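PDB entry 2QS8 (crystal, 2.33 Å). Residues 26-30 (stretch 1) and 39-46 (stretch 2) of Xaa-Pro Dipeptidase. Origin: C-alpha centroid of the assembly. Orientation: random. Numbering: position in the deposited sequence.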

# COMPACT_ATOMS: atom_id res chain seq x y z
N SER A 26 -20.80 42.26 40.02
CA SER A 26 -22.00 43.09 39.92
C SER A 26 -21.76 44.45 39.28
O SER A 26 -20.73 45.08 39.50
N ARG A 27 -22.74 44.89 38.49
CA ARG A 27 -22.69 46.19 37.82
C ARG A 27 -21.37 46.49 37.15
O ARG A 27 -20.47 47.06 37.76
N ILE A 28 -21.25 46.10 35.88
CA ILE A 28 -20.02 46.34 35.14
C ILE A 28 -20.30 46.98 33.78
O ILE A 28 -21.35 46.75 33.18
N SER A 29 -19.37 47.79 33.31
CA SER A 29 -19.49 48.46 32.02
C SER A 29 -18.49 47.85 31.05
O SER A 29 -17.28 47.82 31.33
N ILE A 30 -18.99 47.35 29.93
CA ILE A 30 -18.14 46.75 28.91
C ILE A 30 -18.18 47.66 27.69
O ILE A 30 -19.26 48.06 27.25
N ASP A 39 -12.60 48.03 26.68
CA ASP A 39 -12.47 48.41 28.07
C ASP A 39 -13.53 47.80 28.98
O ASP A 39 -14.59 47.38 28.53
N ILE A 40 -13.23 47.76 30.27
CA ILE A 40 -14.13 47.21 31.27
C ILE A 40 -14.00 48.04 32.53
O ILE A 40 -13.00 47.95 33.24
N LYS A 41 -15.01 48.85 32.80
CA LYS A 41 -15.00 49.70 33.97
C LYS A 41 -16.09 49.32 34.97
O LYS A 41 -17.13 48.78 34.59
N LYS A 42 -15.83 49.58 36.25
CA LYS A 42 -16.80 49.27 37.30
C LYS A 42 -17.92 50.30 37.36
O LYS A 42 -17.72 51.49 37.10
N GLY A 43 -19.11 49.82 37.70
CA GLY A 43 -20.27 50.68 37.79
C GLY A 43 -20.85 50.97 36.42
O GLY A 43 -20.31 50.53 35.40
N PHE A 44 -21.95 51.70 36.38
CA PHE A 44 -22.59 52.04 35.12
C PHE A 44 -22.16 53.44 34.72
O PHE A 44 -22.71 54.42 35.20
N ILE A 45 -21.17 53.53 33.84
CA ILE A 45 -20.68 54.82 33.39
C ILE A 45 -21.69 55.48 32.46
O ILE A 45 -22.59 54.82 31.94
N SER A 46 -21.53 56.78 32.25
CA SER A 46 -22.45 57.54 31.41
C SER A 46 -22.49 56.99 29.99
O SER A 46 -21.46 56.60 29.44

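Strand 39-42 runs antiparallel to strand 28-30, and side chains alternate between the two faces of the sheet. Asp39 (chi1 t), the first residue of the stretch, points sideways and serves its own strand: OD1 forms a salt bridge with Lys41 NZ (3.4 Å), while OD2 accepts a weak hydrogen bond from Ile40 N (2.9 Å). Ile40 (m, t) shares a face with Ile28 and Ile30; its CG2 meets Ile28 CG2 at 3.7 Å, a contact suited to branched, apolar side chains. Lys41 (m, t, t, m) lies on the face of Ser29, but its long chain leads away, carrying the amine to Asp39. Its backbone pairs with Ser29 in both directions, Ser29 N to Lys41 O at 2.8 Å and Lys41 N to Ser29 O at 2.9 Å. Lys42, extended (m, t, t, t), adds little and remains exposed. Gly43 has positive phi, which favours glycine; its N donates to Arg27 O (3.1 Å). Buried Ser29 (m) then links strand to loop: its OG donates to Gly43 O (2.7 Å) and accepts from Ile45 N (3.2 Å), a dual role a small hydroxyl can fill. Phe44 (m) swings its ring nearer, where Arg27 CB makes an off-centre CH-pi contact, 4.1 Å from the ring centroid. Ile45 (p, t) brings CG1 to 3.5 Å from Ser29 OG, whereas Ser46 points away.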

# COMPACT_ATOMS: atom_id res chain seq x y z
CB SER A 26 -22.60 43.31 41.32
OG SER A 26 -22.98 42.08 41.92
CB ARG A 27 -23.04 47.30 38.81
CG ARG A 27 -24.47 47.23 39.35
CD ARG A 27 -24.76 48.31 40.38
NE ARG A 27 -24.68 47.81 41.75
CZ ARG A 27 -23.54 47.54 42.38
NH1 ARG A 27 -22.38 47.74 41.77
NH2 ARG A 27 -23.57 47.06 43.61
CB ILE A 28 -19.21 45.02 34.93
CG1 ILE A 28 -18.35 44.72 36.17
CG2 ILE A 28 -18.28 45.13 33.74
CD1 ILE A 28 -19.07 44.10 37.30
CB SER A 29 -19.22 49.96 32.15
OG SER A 29 -20.34 50.63 32.68
CB ILE A 30 -18.67 45.35 28.52
CG1 ILE A 30 -18.82 44.50 29.78
CG2 ILE A 30 -17.71 44.69 27.53
CD1 ILE A 30 -19.54 43.19 29.56
CB ASP A 39 -12.49 49.93 28.19
CG ASP A 39 -11.70 50.44 29.38
OD1 ASP A 39 -11.80 51.65 29.67
OD2 ASP A 39 -10.99 49.64 30.03
CB ILE A 40 -13.76 45.74 31.60
CG1 ILE A 40 -13.78 44.90 30.33
CG2 ILE A 40 -14.73 45.18 32.63
CD1 ILE A 40 -13.23 43.52 30.51
CB LYS A 41 -15.15 51.17 33.54
CG LYS A 41 -13.99 51.65 32.69
CD LYS A 41 -14.02 53.16 32.47
CE LYS A 41 -12.72 53.66 31.84
NZ LYS A 41 -11.53 53.26 32.67
CB LYS A 42 -16.10 49.18 38.65
CG LYS A 42 -15.20 47.96 38.79
CD LYS A 42 -14.50 47.95 40.13
CE LYS A 42 -13.52 46.79 40.26
NZ LYS A 42 -12.69 46.91 41.51
CB PHE A 44 -24.12 51.98 35.27
CG PHE A 44 -24.65 50.59 35.59
CD1 PHE A 44 -25.82 50.44 36.32
CD2 PHE A 44 -23.98 49.45 35.17
CE1 PHE A 44 -26.32 49.17 36.62
CE2 PHE A 44 -24.47 48.18 35.47
CZ PHE A 44 -25.64 48.04 36.20
CB ILE A 45 -19.32 54.71 32.66
CG1 ILE A 45 -19.44 53.77 31.45
CG2 ILE A 45 -18.26 54.20 33.62
CD1 ILE A 45 -18.16 53.70 30.63
CB SER A 46 -22.03 59.01 31.38
OG SER A 46 -21.98 59.54 32.70